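Local coordinates for protein folylpolyglutamate synthase/dihydrofolate synthase (Thermotoga maritima, PDB 1O5Z) that probably adds glutamate to dihydropteroate and to tetrahydrofolate polyglutamates, spending ATP with magnesium as cofactor, in the synthesis of folate cofactors, at residues A[373-378]-A[400-405]; A[347-352]-A[416-421]; A[39-44]-A[116-121]. All coordinates share one frame; numbering follows the deposited sequence.

Overall arrangement
Contacts 1 and 2 are neighbours in the six-stranded mixed sheet of the Mur ligase glutamate ligase domain. Their centres lie 9 Å apart, and 373-378 joins them: Thr374 N probably donates to Ile349 O at 2.8 Å, while Val376 packs on Gly350 and Ser420. Contact 1 falls, along the chain, between the two segments of contact 2. Each has a sulfate ion beside it, probably from the crystallisation liquor. Contact 3 stands apart, a helix pair that includes helix 105-122 of the P-loop-type middle domain; its centre is about 41 Å from that of contact 1 and about 40 Å from that of contact 2, with nearest atoms about 25 Å away in both cases.

Contact 1 of 3, residues A[373-378]-A[400-405]; sequences VTRVPS and VIEDPL. With SO4 (sulfate ion), chain E.
Thr374 overlaps the Pro404 ring with its CG2, 3.9 Å from Pro404 CB, and directs its OG1 at Ile401 O. These are the C-terminal ends of the parallel strands in the sheet of the Mur ligase glutamate ligase domain, where strand 370-373 meets the edge strand 399-400. Val373 and Val400 form a parallel bridge, with both side chains on the face covered by helix 384-394. Ile401 N donates to Val373 O at 3.0 Å, and beyond this the strands give way to loops.

The side chain of Thr374 continues the pairing. With OG1 anti to the backbone N (chi1 -166°), the hydroxyl donates to Ile401 O at 2.6 Å in the plane of that carbonyl. A beta-branched threonine suits the place because OG1 bonds to Ile401 O while CG2 packs on proline; the two side chains cross at about a right angle. Next along, Arg375 N donates to Glu402 O at 3.0 Å.

Arg375 and Glu402 run side by side, pointing the same way, and Arg375 CD lies 3.3 Å from Glu402 OE1. Their charged ends stay beyond salt-bridge range, with Arg375 NH1 4.2 Å from Glu402 OE1, so any attraction is probably modest. The guanidinium instead turns its edge to a sulfate ion, to which its bonds are weak; Met384 N and Asn385 ND2 also hold that ion.

Pro404 opens helix 404-409, where a proline costs no helical hydrogen bond, and Leu423 of helix 421-433 touches it too. Asp403 is the N-cap: its OD1 receives Leu405 N at 3.0 Å from above the carboxylate plane.

Contact 2 of 3, residues A[347-352]-A[416-421]; sequences LVIGIL and VVTGSL. With SO4 (sulfate ion), chain D.
Leu347 holds CG anti to the backbone N (chi1 177°), and its second torsion (chi2 57°) turns CD1 across to Thr418, whose CG2 it meets at 3.6 Å. Two parallel strands, 345-349 and 414-418, lie adjacent here in the sheet of the glutamate ligase domain, their short segments 13° apart in direction. Val348 N donates to Val416 O at 2.8 Å, Thr418 N to Val348 O, and Gly350 N to Thr418 O at a longer 3.3 Å.

Leu347, Ile349, Val416 and Thr418 share one face, where Leu332 of helix 326-339 packs on Val416 and Thr418. Val348 and Val417 occupy the other, covered by Ala407 and Ile408 of helix 404-409. Branched aliphatic residues fit both faces, since they fill the space between sheet and helices without polar groups to satisfy. Thr418 is the exception: its methyl joins Leu347 and Ile349, while OG1 bonds to Asp321 O.

After the strands the chain leaves the sheet at Gly419. Gly350 O comes 3.1 Å from Gly419 CA, an approach that leaves no room for a side chain there, and the positive phi of Gly419 also suits glycine. Ile351 lies beside it, its CG2 touching Gly419 O. Ser420 then caps helix 421-433, its OG bonding to Leu423 N. A sulfate ion sits at this helix start, also held by Phe422 N, and the helix end probably favours its negative charge. Ser420 OG donates to sulfate O1 at 2.9 Å, and Leu421 N to sulfate O4 at 3.0 Å.

Contact 3 of 3, residues A[39-44]-A[116-121]; sequences SMLLSK and EPILNE
Leu41, Ile118 and Leu119, with the CB of Lys44, make the apolar part of this helix-helix contact, in which helix 36-44 packs roughly antiparallel on helix 105-122 of the Mur ligase middle domain. The short segments cross at 142° with axes 10.5 Å apart, a spacing that side chains of this length can bridge. The second torsion of Leu41 (chi2 51°) places CD1 where it touches two methyls, 3.8 Å from Ile118 CG2 and 3.9 Å from Leu119 CD2. Leucine suits this buried position, where Ala138 of helix 132-146 also packs on it, while Val135 of that helix touches Leu119. Ile118 points at the facing helix and uses both branches: CG2 meets Lys44 CB at 3.8 Å, and CD1 rests 3.4 Å from Lys44 O at the end of helix 36-44.

The polar part is a single salt bridge at the exposed border. Lys44 and Glu121 cross at about a right angle, with Lys44 NZ 3.5 Å from Glu121 OE1 and Lys44 CE 3.4 Å from the same oxygen. Lysine suits this border because its CB packs on Ile118 while the rest of the chain carries the ammonium on to Glu121.

Such a long ion pair between exposed side chains probably adds little by itself; Ile118 and the aliphatic part of Lys44, with Leu41, account for much of the buried surface, which the ion pair borders.

Contact 1 of 3, residues A[373-378]-A[400-405]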
loop_
_atom_site.group_PDB
_atom_site.type_symbol
_atom_site.label_atom_id
_atom_site.label_comp_id
_atom_site.label_asym_id
_atom_site.label_seq_id
_atom_site.Cartn_x
_atom_site.Cartn_y
_atom_site.Cartn_z
ATOM N N VAL A 373 5.937 -6.391 25.016
ATOM C CA VAL A 373 5.074 -5.280 24.748
ATOM C C VAL A 373 6.001 -4.076 24.767
ATOM O O VAL A 373 6.870 -3.949 25.634
ATOM C CB VAL A 373 3.999 -5.113 25.855
ATOM C CG1 VAL A 373 3.056 -3.972 25.521
ATOM C CG2 VAL A 373 3.210 -6.427 26.049
ATOM N N THR A 374 5.782 -3.179 23.828
ATOM C CA THR A 374 6.625 -1.997 23.679
ATOM C C THR A 374 5.756 -0.792 23.458
ATOM O O THR A 374 4.556 -0.941 23.243
ATOM C CB THR A 374 7.593 -2.224 22.516
ATOM O OG1 THR A 374 8.602 -1.241 22.586
ATOM C CG2 THR A 374 6.943 -2.053 21.152
ATOM N N ARG A 375 6.315 0.399 23.561
ATOM C CA ARG A 375 5.516 1.613 23.283
ATOM C C ARG A 375 5.532 2.020 21.819
ATOM O O ARG A 375 6.583 2.263 21.285
ATOM C CB ARG A 375 6.046 2.811 24.041
ATOM C CG ARG A 375 5.981 2.694 25.468
ATOM C CD ARG A 375 6.360 3.950 26.104
ATOM N NE ARG A 375 5.345 4.961 25.870
ATOM C CZ ARG A 375 4.395 5.275 26.737
ATOM N NH1 ARG A 375 4.314 4.646 27.902
ATOM N NH2 ARG A 375 3.512 6.209 26.425
ATOM N N VAL A 376 4.368 2.161 21.189
ATOM C CA VAL A 376 4.295 2.816 19.890
ATOM C C VAL A 376 4.938 4.212 19.946
ATOM O O VAL A 376 4.610 5.044 20.802
ATOM C CB VAL A 376 2.870 2.942 19.395
ATOM C CG1 VAL A 376 2.852 3.630 18.042
ATOM C CG2 VAL A 376 2.201 1.564 19.301
ATOM N N PRO A 377 5.892 4.434 19.044
ATOM C CA PRO A 377 6.649 5.674 18.981
ATOM C C PRO A 377 5.822 6.735 18.224
ATOM O O PRO A 377 5.821 6.820 16.924
ATOM C CB PRO A 377 7.904 5.261 18.207
ATOM C CG PRO A 377 7.431 4.242 17.278
ATOM C CD PRO A 377 6.361 3.475 18.013
ATOM N N SER A 378 5.070 7.476 19.037
ATOM C CA SER A 378 4.071 8.403 18.551
ATOM C C SER A 378 3.506 9.084 19.768
ATOM O O SER A 378 3.237 8.425 20.776
ATOM C CB SER A 378 2.948 7.679 17.813
ATOM O OG SER A 378 1.916 8.580 17.480
ATOM N N VAL A 400 8.136 -6.056 29.215
ATOM C CA VAL A 400 7.900 -4.719 28.751
ATOM C C VAL A 400 9.239 -4.154 28.428
ATOM O O VAL A 400 10.084 -4.007 29.303
ATOM C CB VAL A 400 7.218 -3.841 29.813
ATOM C CG1 VAL A 400 6.852 -2.462 29.215
ATOM C CG2 VAL A 400 5.982 -4.549 30.381
ATOM N N ILE A 401 9.444 -3.859 27.150
ATOM C CA ILE A 401 10.637 -3.114 26.727
ATOM C C ILE A 401 10.103 -1.939 25.959
ATOM O O ILE A 401 9.631 -2.065 24.802
ATOM C CB ILE A 401 11.590 -3.937 25.849
ATOM C CG1 ILE A 401 12.024 -5.237 26.528
ATOM C CG2 ILE A 401 12.818 -3.110 25.532
ATOM C CD1 ILE A 401 12.915 -6.098 25.659
ATOM N N GLU A 402 10.147 -0.798 26.618
ATOM C CA GLU A 402 9.415 0.362 26.152
ATOM C C GLU A 402 9.920 0.963 24.838
ATOM O O GLU A 402 9.127 1.316 23.971
ATOM C CB GLU A 402 9.343 1.366 27.282
ATOM C CG GLU A 402 8.427 0.820 28.358
ATOM C CD GLU A 402 7.823 1.927 29.188
ATOM O OE1 GLU A 402 8.071 3.114 28.850
ATOM O OE2 GLU A 402 7.082 1.610 30.163
ATOM N N ASP A 403 11.244 1.057 24.694
ATOM C CA ASP A 403 11.860 1.437 23.444
ATOM C C ASP A 403 11.803 0.278 22.490
ATOM O O ASP A 403 12.440 -0.747 22.750
ATOM C CB ASP A 403 13.326 1.802 23.657
ATOM C CG ASP A 403 14.070 2.091 22.359
ATOM O OD1 ASP A 403 13.462 2.261 21.277
ATOM O OD2 ASP A 403 15.316 2.170 22.335
ATOM N N PRO A 404 11.072 0.427 21.381
ATOM C CA PRO A 404 10.881 -0.713 20.468
ATOM C C PRO A 404 12.161 -1.179 19.775
ATOM O O PRO A 404 12.199 -2.271 19.274
ATOM C CB PRO A 404 9.854 -0.187 19.450
ATOM C CG PRO A 404 9.891 1.271 19.527
ATOM C CD PRO A 404 10.291 1.609 20.948
ATOM N N LEU A 405 13.177 -0.329 19.696
ATOM C CA LEU A 405 14.447 -0.683 19.064
ATOM C C LEU A 405 15.279 -1.528 20.016
ATOM O O LEU A 405 16.055 -2.411 19.563
ATOM C CB LEU A 405 15.254 0.575 18.680
ATOM C CG LEU A 405 14.485 1.602 17.846
ATOM C CD1 LEU A 405 15.368 2.825 17.582
ATOM C CD2 LEU A 405 13.942 1.017 16.606
HETATM S S SO4 E . 0.864 6.097 29.249
HETATM O O1 SO4 E . 0.975 5.093 28.183
HETATM O O2 SO4 E . 1.921 5.730 30.204
HETATM O O3 SO4 E . -0.409 5.877 29.948
HETATM O O4 SO4 E . 0.910 7.432 28.610
#

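Contact 2 of 3, residues A[347-352]-A[416-421]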
loop_
_atom_site.group_PDB
_atom_site.type_symbol
_atom_site.label_atom_id
_atom_site.label_comp_id
_atom_site.label_asym_id
_atom_site.label_seq_id
_atom_site.Cartn_x
_atom_site.Cartn_y
_atom_site.Cartn_z
ATOM N N LEU A 347 7.596 -11.984 19.797
ATOM C CA LEU A 347 6.634 -10.981 19.410
ATOM C C LEU A 347 7.065 -9.718 20.072
ATOM O O LEU A 347 7.247 -9.703 21.288
ATOM C CB LEU A 347 5.261 -11.297 19.981
ATOM C CG LEU A 347 4.129 -10.303 19.725
ATOM C CD1 LEU A 347 3.891 -10.039 18.233
ATOM C CD2 LEU A 347 2.909 -10.927 20.330
ATOM N N VAL A 348 7.182 -8.665 19.268
ATOM C CA VAL A 348 7.293 -7.318 19.770
ATOM C C VAL A 348 6.017 -6.616 19.316
ATOM O O VAL A 348 5.789 -6.449 18.115
ATOM C CB VAL A 348 8.573 -6.636 19.269
ATOM C CG1 VAL A 348 8.674 -5.181 19.776
ATOM C CG2 VAL A 348 9.810 -7.482 19.687
ATOM N N ILE A 349 5.181 -6.245 20.302
ATOM C CA ILE A 349 3.863 -5.670 20.054
ATOM C C ILE A 349 3.613 -4.297 20.754
ATOM O O ILE A 349 3.932 -4.092 21.914
ATOM C CB ILE A 349 2.757 -6.737 20.313
ATOM C CG1 ILE A 349 1.399 -6.295 19.737
ATOM C CG2 ILE A 349 2.670 -7.140 21.792
ATOM C CD1 ILE A 349 0.510 -7.443 19.437
ATOM N N GLY A 350 3.143 -3.333 19.969
ATOM C CA GLY A 350 2.721 -2.042 20.497
ATOM C C GLY A 350 1.420 -1.712 19.807
ATOM O O GLY A 350 1.327 -1.796 18.597
ATOM N N ILE A 351 0.403 -1.388 20.567
ATOM C CA ILE A 351 -0.864 -1.050 19.991
ATOM C C ILE A 351 -1.308 0.233 20.627
ATOM O O ILE A 351 -1.153 0.389 21.826
ATOM C CB ILE A 351 -1.939 -2.142 20.276
ATOM C CG1 ILE A 351 -1.403 -3.546 20.034
ATOM C CG2 ILE A 351 -3.211 -1.909 19.419
ATOM C CD1 ILE A 351 -2.307 -4.586 20.533
ATOM N N LEU A 352 -1.876 1.127 19.824
ATOM C CA LEU A 352 -2.526 2.316 20.350
ATOM C C LEU A 352 -3.858 1.953 21.012
ATOM O O LEU A 352 -4.445 0.879 20.776
ATOM C CB LEU A 352 -2.715 3.364 19.247
ATOM C CG LEU A 352 -1.434 3.742 18.495
ATOM C CD1 LEU A 352 -1.722 4.595 17.278
ATOM C CD2 LEU A 352 -0.494 4.448 19.422
ATOM N N VAL A 416 8.447 -11.091 15.286
ATOM C CA VAL A 416 7.290 -10.484 14.676
ATOM C C VAL A 416 7.094 -9.122 15.342
ATOM O O VAL A 416 6.892 -9.040 16.533
ATOM C CB VAL A 416 6.020 -11.336 14.875
ATOM C CG1 VAL A 416 4.791 -10.585 14.349
ATOM C CG2 VAL A 416 6.156 -12.709 14.214
ATOM N N VAL A 417 7.170 -8.056 14.544
ATOM C CA VAL A 417 6.931 -6.707 14.999
ATOM C C VAL A 417 5.570 -6.256 14.436
ATOM O O VAL A 417 5.388 -6.104 13.237
ATOM C CB VAL A 417 8.078 -5.762 14.535
ATOM C CG1 VAL A 417 7.834 -4.343 15.020
ATOM C CG2 VAL A 417 9.416 -6.255 15.046
ATOM N N THR A 418 4.619 -6.011 15.318
ATOM C CA THR A 418 3.276 -5.747 14.892
ATOM C C THR A 418 2.467 -4.961 15.937
ATOM O O THR A 418 2.944 -4.656 17.001
ATOM C CB THR A 418 2.622 -7.142 14.536
ATOM O OG1 THR A 418 1.380 -6.928 13.894
ATOM C CG2 THR A 418 2.252 -7.985 15.746
ATOM N N GLY A 419 1.231 -4.631 15.606
ATOM C CA GLY A 419 0.330 -3.929 16.521
ATOM C C GLY A 419 -0.075 -2.569 16.022
ATOM O O GLY A 419 -1.142 -2.083 16.363
ATOM N N SER A 420 0.777 -1.975 15.191
ATOM C CA SER A 420 0.720 -0.559 14.852
ATOM C C SER A 420 1.584 -0.317 13.637
ATOM O O SER A 420 2.705 -0.763 13.607
ATOM C CB SER A 420 1.273 0.263 16.011
ATOM O OG SER A 420 1.619 1.581 15.628
ATOM N N LEU A 421 1.033 0.368 12.637
ATOM C CA LEU A 421 1.762 0.836 11.460
ATOM C C LEU A 421 2.871 1.827 11.780
ATOM O O LEU A 421 3.931 1.768 11.191
ATOM C CB LEU A 421 0.780 1.485 10.511
ATOM C CG LEU A 421 -0.135 0.465 9.809
ATOM C CD1 LEU A 421 -1.213 1.137 9.024
ATOM C CD2 LEU A 421 0.693 -0.387 8.860
HETATM S S SO4 D . -1.425 2.657 14.033
HETATM O O1 SO4 D . -1.151 2.300 15.409
HETATM O O2 SO4 D . -2.539 3.587 13.949
HETATM O O3 SO4 D . -0.281 3.341 13.464
HETATM O O4 SO4 D . -1.700 1.414 13.307
#

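Contact 3 of 3, residues A[39-44]-A[116-121]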
loop_
_atom_site.group_PDB
_atom_site.type_symbol
_atom_site.label_atom_id
_atom_site.label_comp_id
_atom_site.label_asym_id
_atom_site.label_seq_id
_atom_site.Cartn_x
_atom_site.Cartn_y
_atom_site.Cartn_z
ATOM N N SER A 39 -10.157 18.469 -9.457
ATOM C CA SER A 39 -10.252 18.883 -10.847
ATOM C C SER A 39 -9.822 20.357 -11.049
ATOM O O SER A 39 -9.084 20.673 -11.982
ATOM C CB SER A 39 -11.661 18.667 -11.361
ATOM O OG SER A 39 -12.011 17.311 -11.259
ATOM N N MET A 40 -10.252 21.236 -10.156
ATOM C CA MET A 40 -9.847 22.630 -10.205
ATOM C C MET A 40 -8.355 22.838 -9.896
ATOM O O MET A 40 -7.680 23.595 -10.552
ATOM C CB MET A 40 -10.711 23.413 -9.209
ATOM C CG MET A 40 -10.541 24.907 -9.215
ATOM S SD MET A 40 -11.575 25.751 -7.978
ATOM C CE MET A 40 -13.112 24.821 -8.202
ATOM N N LEU A 41 -7.828 22.196 -8.878
ATOM C CA LEU A 41 -6.388 22.278 -8.614
ATOM C C LEU A 41 -5.572 21.865 -9.835
ATOM O O LEU A 41 -4.736 22.624 -10.314
ATOM C CB LEU A 41 -6.010 21.399 -7.420
ATOM C CG LEU A 41 -4.559 21.262 -6.969
ATOM C CD1 LEU A 41 -3.923 22.629 -6.795
ATOM C CD2 LEU A 41 -4.474 20.464 -5.681
ATOM N N LEU A 42 -5.859 20.689 -10.366
ATOM C CA LEU A 42 -5.168 20.208 -11.534
ATOM C C LEU A 42 -5.313 21.125 -12.764
ATOM O O LEU A 42 -4.352 21.343 -13.506
ATOM C CB LEU A 42 -5.629 18.777 -11.851
ATOM C CG LEU A 42 -5.126 17.697 -10.883
ATOM C CD1 LEU A 42 -5.793 16.357 -11.152
ATOM C CD2 LEU A 42 -3.654 17.542 -11.053
ATOM N N SER A 43 -6.510 21.661 -12.972
ATOM C CA SER A 43 -6.741 22.587 -14.046
ATOM C C SER A 43 -5.833 23.801 -13.946
ATOM O O SER A 43 -5.312 24.246 -14.927
ATOM C CB SER A 43 -8.163 23.093 -13.993
ATOM O OG SER A 43 -8.407 23.958 -15.074
ATOM N N LYS A 44 -5.693 24.346 -12.751
ATOM C CA LYS A 44 -4.866 25.512 -12.526
ATOM C C LYS A 44 -3.376 25.149 -12.683
ATOM O O LYS A 44 -2.584 26.021 -12.959
ATOM C CB LYS A 44 -5.154 26.096 -11.128
ATOM C CG LYS A 44 -6.572 26.685 -10.988
ATOM C CD LYS A 44 -6.581 27.937 -10.078
ATOM C CE LYS A 44 -7.819 28.791 -10.240
ATOM N NZ LYS A 44 -7.757 29.942 -11.246
ATOM N N GLU A 116 2.374 26.339 -4.652
ATOM C CA GLU A 116 2.139 27.260 -3.548
ATOM C C GLU A 116 1.216 28.446 -3.877
ATOM O O GLU A 116 0.245 28.650 -3.161
ATOM C CB GLU A 116 3.463 27.720 -2.927
ATOM C CG GLU A 116 3.354 28.822 -1.855
ATOM C CD GLU A 116 4.674 29.071 -1.085
ATOM O OE1 GLU A 116 5.742 29.327 -1.726
ATOM O OE2 GLU A 116 4.674 29.043 0.179
ATOM N N PRO A 117 1.477 29.246 -4.914
ATOM C CA PRO A 117 0.580 30.357 -5.188
ATOM C C PRO A 117 -0.801 29.865 -5.526
ATOM O O PRO A 117 -1.746 30.479 -5.113
ATOM C CB PRO A 117 1.216 31.082 -6.368
ATOM C CG PRO A 117 2.157 30.139 -6.908
ATOM C CD PRO A 117 2.610 29.209 -5.848
ATOM N N ILE A 118 -0.909 28.746 -6.227
ATOM C CA ILE A 118 -2.229 28.193 -6.566
ATOM C C ILE A 118 -2.933 27.728 -5.345
ATOM O O ILE A 118 -4.076 28.089 -5.140
ATOM C CB ILE A 118 -2.144 27.092 -7.625
ATOM C CG1 ILE A 118 -1.908 27.762 -8.991
ATOM C CG2 ILE A 118 -3.465 26.272 -7.689
ATOM C CD1 ILE A 118 -1.224 26.856 -9.974
ATOM N N LEU A 119 -2.230 26.995 -4.489
ATOM C CA LEU A 119 -2.812 26.587 -3.211
ATOM C C LEU A 119 -3.152 27.763 -2.334
ATOM O O LEU A 119 -4.110 27.692 -1.630
ATOM C CB LEU A 119 -1.879 25.719 -2.414
ATOM C CG LEU A 119 -1.450 24.418 -3.054
ATOM C CD1 LEU A 119 -0.343 23.807 -2.186
ATOM C CD2 LEU A 119 -2.607 23.496 -3.239
ATOM N N ASN A 120 -2.367 28.818 -2.356
ATOM C CA ASN A 120 -2.623 29.962 -1.485
ATOM C C ASN A 120 -3.938 30.602 -1.847
ATOM O O ASN A 120 -4.661 31.081 -0.982
ATOM C CB ASN A 120 -1.494 31.011 -1.566
ATOM C CG ASN A 120 -0.172 30.546 -0.906
ATOM O OD1 ASN A 120 -0.145 29.590 -0.097
ATOM N ND2 ASN A 120 0.942 31.233 -1.255
ATOM N N GLU A 121 -4.200 30.621 -3.150
ATOM C CA GLU A 121 -5.409 31.154 -3.740
ATOM C C GLU A 121 -6.657 30.318 -3.419
ATOM O O GLU A 121 -7.642 30.871 -2.928
ATOM C CB GLU A 121 -5.200 31.246 -5.235
ATOM C CG GLU A 121 -6.280 31.967 -6.001
ATOM C CD GLU A 121 -6.213 31.650 -7.503
ATOM O OE1 GLU A 121 -7.284 31.339 -8.124
ATOM O OE2 GLU A 121 -5.074 31.689 -8.060
#